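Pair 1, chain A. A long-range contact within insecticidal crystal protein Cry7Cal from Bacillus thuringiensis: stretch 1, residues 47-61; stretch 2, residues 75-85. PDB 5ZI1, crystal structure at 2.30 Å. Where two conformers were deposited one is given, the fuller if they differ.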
# COMPACT_ATOMS: atom_id res chain seq x y z
N LEU A 47 -10.08 -14.78 -8.10
CA LEU A 47 -10.03 -15.42 -6.79
C LEU A 47 -10.24 -16.93 -6.87
O LEU A 47 -9.73 -17.66 -6.02
CB LEU A 47 -11.07 -14.78 -5.85
CG LEU A 47 -10.72 -13.41 -5.25
CD1 LEU A 47 -11.91 -12.77 -4.50
CD2 LEU A 47 -9.54 -13.54 -4.33
N TRP A 48 -11.01 -17.40 -7.84
CA TRP A 48 -11.23 -18.82 -8.05
C TRP A 48 -10.92 -19.17 -9.50
O TRP A 48 -11.84 -19.43 -10.29
CB TRP A 48 -12.67 -19.22 -7.72
CG TRP A 48 -13.04 -19.17 -6.27
CD1 TRP A 48 -12.88 -20.17 -5.35
CD2 TRP A 48 -13.70 -18.10 -5.59
NE1 TRP A 48 -13.39 -19.78 -4.13
CE2 TRP A 48 -13.89 -18.51 -4.25
CE3 TRP A 48 -14.13 -16.83 -5.97
CZ2 TRP A 48 -14.50 -17.69 -3.30
CZ3 TRP A 48 -14.74 -16.02 -5.02
CH2 TRP A 48 -14.91 -16.45 -3.71
N PRO A 49 -9.64 -19.18 -9.88
CA PRO A 49 -9.28 -19.54 -11.26
C PRO A 49 -9.82 -20.92 -11.61
O PRO A 49 -9.66 -21.88 -10.84
CB PRO A 49 -7.74 -19.52 -11.26
CG PRO A 49 -7.36 -18.72 -10.06
CD PRO A 49 -8.45 -18.93 -9.04
N ASN A 50 -10.48 -21.01 -12.76
CA ASN A 50 -11.11 -22.25 -13.20
C ASN A 50 -12.00 -22.85 -12.11
O ASN A 50 -12.12 -24.07 -12.00
CB ASN A 50 -10.06 -23.26 -13.67
CG ASN A 50 -9.26 -22.72 -14.85
OD1 ASN A 50 -9.71 -22.79 -16.00
ND2 ASN A 50 -8.09 -22.13 -14.56
N LYS A 51 -12.62 -21.99 -11.31
CA LYS A 51 -13.60 -22.39 -10.31
C LYS A 51 -13.00 -23.35 -9.28
O LYS A 51 -13.71 -24.20 -8.74
CB LYS A 51 -14.83 -23.01 -10.98
CG LYS A 51 -15.66 -21.99 -11.75
CD LYS A 51 -16.20 -22.57 -13.04
CE LYS A 51 -17.29 -21.70 -13.64
NZ LYS A 51 -18.61 -22.02 -13.01
N GLN A 52 -11.71 -23.20 -9.00
CA GLN A 52 -11.00 -24.00 -8.01
C GLN A 52 -10.52 -23.11 -6.87
O GLN A 52 -10.46 -21.88 -7.00
CB GLN A 52 -9.78 -24.72 -8.62
CG GLN A 52 -9.92 -25.15 -10.06
CD GLN A 52 -10.68 -26.45 -10.22
OE1 GLN A 52 -11.33 -26.93 -9.29
NE2 GLN A 52 -10.59 -27.04 -11.41
N ASN A 53 -10.14 -23.76 -5.76
CA ASN A 53 -9.66 -23.03 -4.60
C ASN A 53 -8.13 -22.90 -4.58
O ASN A 53 -7.55 -22.61 -3.53
CB ASN A 53 -10.17 -23.68 -3.30
CG ASN A 53 -11.65 -23.32 -2.96
OD1 ASN A 53 -12.16 -22.26 -3.31
ND2 ASN A 53 -12.32 -24.23 -2.26
N ASP A 54 -7.47 -23.03 -5.74
CA ASP A 54 -6.00 -23.00 -5.79
C ASP A 54 -5.41 -21.75 -5.14
O ASP A 54 -4.43 -21.83 -4.39
CB ASP A 54 -5.51 -23.10 -7.23
CG ASP A 54 -5.60 -24.51 -7.80
OD1 ASP A 54 -6.09 -25.42 -7.09
OD2 ASP A 54 -5.17 -24.72 -8.95
N LEU A 55 -6.01 -20.58 -5.40
CA LEU A 55 -5.45 -19.33 -4.88
C LEU A 55 -5.61 -19.24 -3.37
O LEU A 55 -4.70 -18.79 -2.67
CB LEU A 55 -6.09 -18.12 -5.56
CG LEU A 55 -5.36 -16.79 -5.34
CD1 LEU A 55 -3.98 -16.84 -5.99
CD2 LEU A 55 -6.15 -15.62 -5.89
N TRP A 56 -6.75 -19.69 -2.84
CA TRP A 56 -6.94 -19.61 -1.40
C TRP A 56 -6.04 -20.59 -0.66
O TRP A 56 -5.61 -20.31 0.47
CB TRP A 56 -8.40 -19.86 -1.03
CG TRP A 56 -9.38 -18.96 -1.73
CD1 TRP A 56 -9.96 -19.18 -2.95
CD2 TRP A 56 -9.92 -17.72 -1.25
NE1 TRP A 56 -10.81 -18.15 -3.26
CE2 TRP A 56 -10.81 -17.24 -2.23
CE3 TRP A 56 -9.74 -16.96 -0.08
CZ2 TRP A 56 -11.54 -16.05 -2.08
CZ3 TRP A 56 -10.47 -15.76 0.07
CH2 TRP A 56 -11.36 -15.33 -0.92
N GLU A 57 -5.73 -21.73 -1.28
CA GLU A 57 -4.71 -22.61 -0.70
C GLU A 57 -3.36 -21.90 -0.66
O GLU A 57 -2.65 -21.96 0.35
CB GLU A 57 -4.60 -23.90 -1.50
CG GLU A 57 -5.82 -24.82 -1.45
CD GLU A 57 -5.77 -25.92 -2.51
OE1 GLU A 57 -4.87 -25.87 -3.40
OE2 GLU A 57 -6.61 -26.85 -2.47
N SER A 58 -2.98 -21.22 -1.74
CA SER A 58 -1.72 -20.48 -1.76
C SER A 58 -1.70 -19.38 -0.71
O SER A 58 -0.66 -19.14 -0.08
CB SER A 58 -1.47 -19.88 -3.14
OG SER A 58 -1.62 -20.86 -4.15
N PHE A 59 -2.83 -18.67 -0.52
CA PHE A 59 -2.93 -17.69 0.56
C PHE A 59 -2.54 -18.32 1.88
O PHE A 59 -1.70 -17.79 2.62
CB PHE A 59 -4.36 -17.13 0.67
CG PHE A 59 -4.72 -16.12 -0.38
CD1 PHE A 59 -3.75 -15.42 -1.09
CD2 PHE A 59 -6.05 -15.86 -0.64
CE1 PHE A 59 -4.12 -14.47 -2.05
CE2 PHE A 59 -6.43 -14.93 -1.60
CZ PHE A 59 -5.46 -14.23 -2.30
N MET A 60 -3.15 -19.45 2.22
CA MET A 60 -2.84 -20.11 3.48
C MET A 60 -1.39 -20.60 3.52
O MET A 60 -0.70 -20.39 4.52
CB MET A 60 -3.81 -21.26 3.71
CG MET A 60 -5.23 -20.77 4.00
SD MET A 60 -6.40 -22.08 4.40
CE MET A 60 -7.06 -22.46 2.79
N ASN A 61 -0.91 -21.22 2.44
CA ASN A 61 0.45 -21.78 2.45
C ASN A 61 1.50 -20.69 2.61
O ASN A 61 2.39 -20.80 3.46
CB ASN A 61 0.72 -22.58 1.18
CG ASN A 61 -0.03 -23.90 1.16
OD1 ASN A 61 -0.29 -24.51 2.21
ND2 ASN A 61 -0.39 -24.35 -0.04
N VAL A 75 -9.16 -27.36 10.10
CA VAL A 75 -9.51 -25.96 9.92
C VAL A 75 -9.32 -25.54 8.46
O VAL A 75 -10.16 -24.82 7.90
CB VAL A 75 -8.69 -25.08 10.88
CG1 VAL A 75 -8.61 -23.67 10.37
CG2 VAL A 75 -9.33 -25.11 12.26
N VAL A 76 -8.23 -25.99 7.83
CA VAL A 76 -8.05 -25.76 6.39
C VAL A 76 -9.27 -26.26 5.63
O VAL A 76 -9.90 -25.53 4.85
CB VAL A 76 -6.77 -26.43 5.89
CG1 VAL A 76 -6.76 -26.49 4.36
CG2 VAL A 76 -5.56 -25.70 6.38
N SER A 77 -9.61 -27.53 5.85
CA SER A 77 -10.68 -28.17 5.10
C SER A 77 -12.01 -27.46 5.30
O SER A 77 -12.83 -27.39 4.37
CB SER A 77 -10.77 -29.65 5.50
OG SER A 77 -12.10 -30.14 5.41
N LYS A 78 -12.25 -26.92 6.49
CA LYS A 78 -13.49 -26.21 6.72
C LYS A 78 -13.47 -24.85 6.04
O LYS A 78 -14.46 -24.44 5.42
CB LYS A 78 -13.77 -26.05 8.20
CG LYS A 78 -15.08 -25.30 8.44
CD LYS A 78 -15.46 -25.24 9.90
CE LYS A 78 -16.91 -24.78 10.05
NZ LYS A 78 -17.19 -24.28 11.43
N ALA A 79 -12.34 -24.13 6.12
CA ALA A 79 -12.24 -22.85 5.44
C ALA A 79 -12.47 -23.01 3.94
O ALA A 79 -13.31 -22.32 3.35
CB ALA A 79 -10.89 -22.20 5.72
N LEU A 80 -11.77 -23.96 3.32
CA LEU A 80 -11.91 -24.18 1.88
C LEU A 80 -13.33 -24.55 1.51
O LEU A 80 -13.84 -24.13 0.46
CB LEU A 80 -10.95 -25.28 1.43
CG LEU A 80 -9.48 -24.90 1.34
CD1 LEU A 80 -8.60 -26.11 1.04
CD2 LEU A 80 -9.29 -23.79 0.29
N SER A 81 -13.99 -25.34 2.35
CA SER A 81 -15.36 -25.77 2.07
C SER A 81 -16.33 -24.59 2.10
O SER A 81 -17.24 -24.51 1.27
CB SER A 81 -15.74 -26.85 3.09
OG SER A 81 -17.14 -26.98 3.24
N GLU A 82 -16.16 -23.66 3.05
CA GLU A 82 -16.95 -22.43 3.04
C GLU A 82 -16.58 -21.55 1.86
O GLU A 82 -17.45 -20.87 1.31
CB GLU A 82 -16.76 -21.65 4.33
CG GLU A 82 -16.93 -22.48 5.56
CD GLU A 82 -18.35 -22.43 6.06
OE1 GLU A 82 -19.28 -22.49 5.22
OE2 GLU A 82 -18.53 -22.32 7.30
N LEU A 83 -15.30 -21.54 1.47
CA LEU A 83 -14.91 -20.73 0.32
C LEU A 83 -15.57 -21.25 -0.95
O LEU A 83 -15.99 -20.46 -1.80
CB LEU A 83 -13.39 -20.69 0.18
CG LEU A 83 -12.67 -19.85 1.25
CD1 LEU A 83 -11.16 -20.08 1.21
CD2 LEU A 83 -12.97 -18.36 1.11
N GLU A 84 -15.72 -22.56 -1.08
CA GLU A 84 -16.38 -23.07 -2.27
C GLU A 84 -17.87 -22.75 -2.25
O GLU A 84 -18.45 -22.38 -3.27
CB GLU A 84 -16.13 -24.57 -2.43
N GLY A 85 -18.51 -22.83 -1.08
CA GLY A 85 -19.89 -22.38 -0.98
C GLY A 85 -20.03 -20.91 -1.32
O GLY A 85 -20.95 -20.52 -2.05

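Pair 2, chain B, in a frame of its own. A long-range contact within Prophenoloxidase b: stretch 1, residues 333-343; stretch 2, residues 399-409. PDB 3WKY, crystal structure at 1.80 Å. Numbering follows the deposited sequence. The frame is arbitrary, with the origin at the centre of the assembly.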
# COMPACT_ATOMS: atom_id res chain seq x y z
N TYR B 333 -13.92 -40.42 16.88
CA TYR B 333 -14.30 -39.12 17.41
C TYR B 333 -14.00 -38.04 16.37
O TYR B 333 -12.94 -38.07 15.73
CB TYR B 333 -13.47 -38.79 18.66
CG TYR B 333 -13.73 -39.70 19.85
CD1 TYR B 333 -13.24 -41.01 19.86
CD2 TYR B 333 -14.44 -39.25 20.94
CE1 TYR B 333 -13.46 -41.85 20.94
CE2 TYR B 333 -14.67 -40.09 22.03
CZ TYR B 333 -14.17 -41.38 22.02
OH TYR B 333 -14.39 -42.21 23.10
N GLY B 334 -14.91 -37.08 16.21
CA GLY B 334 -14.70 -36.01 15.25
C GLY B 334 -13.43 -35.22 15.52
O GLY B 334 -12.70 -34.89 14.58
N ILE B 335 -13.16 -34.91 16.79
CA ILE B 335 -11.93 -34.21 17.15
C ILE B 335 -10.69 -34.98 16.69
O ILE B 335 -9.69 -34.39 16.24
CB ILE B 335 -11.87 -33.89 18.66
CG1 ILE B 335 -10.55 -33.19 19.04
CG2 ILE B 335 -12.05 -35.16 19.51
CD1 ILE B 335 -10.36 -31.82 18.34
N ASN B 336 -10.75 -36.32 16.76
CA ASN B 336 -9.63 -37.14 16.30
C ASN B 336 -9.46 -37.08 14.79
O ASN B 336 -8.34 -36.95 14.29
CB ASN B 336 -9.79 -38.60 16.73
CG ASN B 336 -8.55 -39.42 16.45
OD1 ASN B 336 -7.44 -39.05 16.86
ND2 ASN B 336 -8.71 -40.51 15.73
N LEU B 337 -10.58 -37.17 14.06
CA LEU B 337 -10.55 -37.10 12.60
C LEU B 337 -10.01 -35.76 12.12
O LEU B 337 -9.25 -35.71 11.13
CB LEU B 337 -11.97 -37.31 12.04
CG LEU B 337 -12.45 -38.76 12.11
CD1 LEU B 337 -13.97 -38.82 11.95
CD2 LEU B 337 -11.77 -39.61 11.05
N VAL B 338 -10.41 -34.68 12.79
CA VAL B 338 -9.91 -33.33 12.43
C VAL B 338 -8.42 -33.24 12.73
O VAL B 338 -7.64 -32.73 11.92
CB VAL B 338 -10.70 -32.23 13.19
CG1 VAL B 338 -10.07 -30.84 12.98
CG2 VAL B 338 -12.15 -32.21 12.72
N GLY B 339 -8.02 -33.78 13.89
CA GLY B 339 -6.61 -33.79 14.25
C GLY B 339 -5.75 -34.52 13.23
O GLY B 339 -4.70 -34.01 12.82
N GLU B 340 -6.19 -35.72 12.82
CA GLU B 340 -5.42 -36.48 11.82
C GLU B 340 -5.37 -35.74 10.48
O GLU B 340 -4.40 -35.84 9.74
CB GLU B 340 -6.00 -37.88 11.61
CG GLU B 340 -5.94 -38.81 12.86
CD GLU B 340 -4.55 -39.39 13.12
OE1 GLU B 340 -3.56 -38.92 12.52
OE2 GLU B 340 -4.44 -40.32 13.94
N ALA B 341 -6.44 -35.00 10.17
CA ALA B 341 -6.48 -34.28 8.90
C ALA B 341 -5.61 -33.02 8.94
O ALA B 341 -5.02 -32.61 7.93
CB ALA B 341 -7.93 -33.91 8.54
N LEU B 342 -5.55 -32.40 10.12
CA LEU B 342 -4.86 -31.12 10.27
C LEU B 342 -3.35 -31.24 10.48
O LEU B 342 -2.59 -30.39 10.01
CB LEU B 342 -5.49 -30.31 11.41
CG LEU B 342 -4.97 -28.91 11.76
CD1 LEU B 342 -4.95 -28.01 10.51
CD2 LEU B 342 -5.84 -28.28 12.88
N GLU B 343 -2.91 -32.28 11.19
CA GLU B 343 -1.48 -32.36 11.55
C GLU B 343 -0.48 -32.29 10.38
O GLU B 343 0.44 -31.46 10.44
CB GLU B 343 -1.17 -33.52 12.55
CG GLU B 343 0.28 -33.43 13.07
CD GLU B 343 0.61 -34.43 14.19
OE1 GLU B 343 -0.27 -35.23 14.57
OE2 GLU B 343 1.78 -34.41 14.68
N PHE B 399 -3.26 -20.56 16.11
CA PHE B 399 -4.06 -20.80 14.90
C PHE B 399 -4.59 -22.23 14.88
O PHE B 399 -5.78 -22.48 14.64
CB PHE B 399 -3.24 -20.53 13.63
CG PHE B 399 -3.75 -21.28 12.41
CD1 PHE B 399 -4.99 -20.99 11.88
CD2 PHE B 399 -2.98 -22.26 11.81
CE1 PHE B 399 -5.48 -21.68 10.77
CE2 PHE B 399 -3.44 -22.95 10.71
CZ PHE B 399 -4.69 -22.67 10.18
N ILE B 400 -3.69 -23.18 15.13
CA ILE B 400 -4.08 -24.59 15.15
C ILE B 400 -5.15 -24.84 16.21
O ILE B 400 -6.16 -25.51 15.94
CB ILE B 400 -2.84 -25.50 15.36
CG1 ILE B 400 -1.91 -25.40 14.13
CG2 ILE B 400 -3.26 -26.95 15.57
CD1 ILE B 400 -2.57 -25.86 12.82
N ASP B 401 -4.97 -24.27 17.40
CA ASP B 401 -5.97 -24.49 18.45
C ASP B 401 -7.30 -23.84 18.06
O ASP B 401 -8.38 -24.33 18.42
CB ASP B 401 -5.49 -23.93 19.79
CG ASP B 401 -6.32 -24.44 20.95
OD1 ASP B 401 -6.30 -25.66 21.22
OD2 ASP B 401 -7.01 -23.62 21.60
N ASN B 402 -7.23 -22.72 17.34
CA ASN B 402 -8.44 -22.07 16.82
C ASN B 402 -9.22 -22.97 15.88
O ASN B 402 -10.45 -22.94 15.87
CB ASN B 402 -8.09 -20.75 16.10
CG ASN B 402 -7.82 -19.60 17.05
OD1 ASN B 402 -8.08 -19.69 18.26
ND2 ASN B 402 -7.32 -18.48 16.50
N VAL B 403 -8.52 -23.74 15.04
CA VAL B 403 -9.19 -24.67 14.15
C VAL B 403 -9.91 -25.72 14.99
O VAL B 403 -11.08 -26.05 14.75
CB VAL B 403 -8.21 -25.38 13.21
CG1 VAL B 403 -8.96 -26.33 12.25
CG2 VAL B 403 -7.38 -24.36 12.39
N PHE B 404 -9.20 -26.26 15.96
CA PHE B 404 -9.81 -27.28 16.83
C PHE B 404 -11.02 -26.74 17.60
O PHE B 404 -12.04 -27.42 17.72
CB PHE B 404 -8.77 -27.87 17.78
CG PHE B 404 -7.77 -28.79 17.11
CD1 PHE B 404 -8.21 -29.84 16.31
CD2 PHE B 404 -6.40 -28.61 17.26
CE1 PHE B 404 -7.30 -30.70 15.68
CE2 PHE B 404 -5.49 -29.47 16.64
CZ PHE B 404 -5.95 -30.52 15.84
N HIS B 405 -10.92 -25.51 18.11
CA HIS B 405 -12.02 -24.89 18.85
C HIS B 405 -13.18 -24.60 17.90
O HIS B 405 -14.35 -24.73 18.28
CB HIS B 405 -11.55 -23.59 19.54
CG HIS B 405 -12.62 -22.86 20.28
ND1 HIS B 405 -13.24 -23.38 21.40
CD2 HIS B 405 -13.18 -21.64 20.08
CE1 HIS B 405 -14.14 -22.52 21.85
NE2 HIS B 405 -14.11 -21.45 21.07
N ARG B 406 -12.87 -24.23 16.66
CA ARG B 406 -13.91 -24.07 15.65
C ARG B 406 -14.72 -25.35 15.54
O ARG B 406 -15.96 -25.33 15.50
CB ARG B 406 -13.31 -23.75 14.28
CG ARG B 406 -14.35 -23.45 13.19
CD ARG B 406 -13.67 -23.41 11.80
NE ARG B 406 -14.59 -22.98 10.74
CZ ARG B 406 -14.55 -21.77 10.17
NH1 ARG B 406 -13.64 -20.87 10.55
NH2 ARG B 406 -15.41 -21.47 9.21
N TYR B 407 -14.01 -26.48 15.51
CA TYR B 407 -14.70 -27.75 15.46
C TYR B 407 -15.47 -28.00 16.77
O TYR B 407 -16.66 -28.38 16.74
CB TYR B 407 -13.75 -28.92 15.14
CG TYR B 407 -14.45 -30.21 15.49
CD1 TYR B 407 -15.44 -30.74 14.66
CD2 TYR B 407 -14.20 -30.86 16.71
CE1 TYR B 407 -16.15 -31.90 15.03
CE2 TYR B 407 -14.89 -32.00 17.07
CZ TYR B 407 -15.86 -32.52 16.23
OH TYR B 407 -16.56 -33.66 16.60
N LYS B 408 -14.83 -27.78 17.91
CA LYS B 408 -15.53 -28.04 19.19
C LYS B 408 -16.85 -27.27 19.28
O LYS B 408 -17.85 -27.79 19.77
CB LYS B 408 -14.66 -27.72 20.40
CG LYS B 408 -13.48 -28.68 20.61
CD LYS B 408 -13.96 -30.08 21.04
CE LYS B 408 -12.77 -30.97 21.44
NZ LYS B 408 -13.25 -32.29 21.99
N LEU B 409 -16.86 -26.03 18.80
CA LEU B 409 -18.07 -25.21 18.87
C LEU B 409 -19.23 -25.77 18.04
O LEU B 409 -20.40 -25.42 18.28
CB LEU B 409 -17.77 -23.76 18.48
CG LEU B 409 -16.96 -22.94 19.49
CD1 LEU B 409 -16.75 -21.51 18.99
CD2 LEU B 409 -17.61 -22.95 20.88

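The sharpest difference lies where an aromatic ring changes sides. In pair 1 the large ring belongs to the first stretch: Trp A56 presents one face to Leu A83, whose CD2 lies 3.7 Å from the centroid of the six-membered ring of Trp A56, a CH-pi contact almost along the ring normal. In pair 2 the matched positions are Val B338 and Tyr B407, so the ring now comes from the second stretch and the aliphatic group from the first. Val B338 CG2 lies over one face of the Tyr B407 ring, 4.1 Å from Tyr B407 CD1. Either way, a flat surface meets a compact branched side chain.

The frame beneath this exchange is nearly identical. Fourteen central residues superpose with an RMSD of 0.4 Å. In each pair two helices run roughly antiparallel, their axes at 145° and approaching to 10.7 Å in pair 1, at 151° and 10.3 Å in pair 2.

Leu A80 and Phe B404 match. Both have CA-to-CB bonds directed sideways and chi1 in the m well, and their ends come nearer the partner helix. Leu A80 CD1 touches Glu A57 CG at 3.9 Å, using the aliphatic part of that side chain. The counterpart of Glu A57 is Gly B339, where the backbone itself meets the ring: Gly B339 CA lies 3.5 Å from Phe B404 CE1, at the ring edge. Phe B404 thus fits as a knob among Ile B335, Val B338, Gly B339 and Leu B342.

Met A60 and Leu B342 also match, their side-chain centres only 0.9 Å apart. The flexible thioether brings Met A60 CE to 3.6 Å from Leu A80 CD2, while the branched Leu B342 places CD2 over the face of Phe B404, 4.0 Å from the ring centroid, and within 3.7 Å of Val B403 CG1.

At the N-terminal end of the first helix, Asn A53 corresponds to Ile B335. The polar Asn A53 brings ND2 to 3.1 Å from Leu A80 O, and its OD1 accepts a weak hydrogen bond from Trp A48 NE1 at 2.9 Å. The side chain of Ile B335 is instead apolar, with CD1 3.6 Å from Phe B404 CD1. More loosely, Trp A48 overlays Gly B334. The indole of Trp A48 reaches Leu A83 O, 3.5 Å from CZ2, whereas Gly B334 leaves space for the phenol: its CA is 3.3 Å from Tyr B407 OH, and an ideal CB would lie 2.1 Å from that oxygen, a clash.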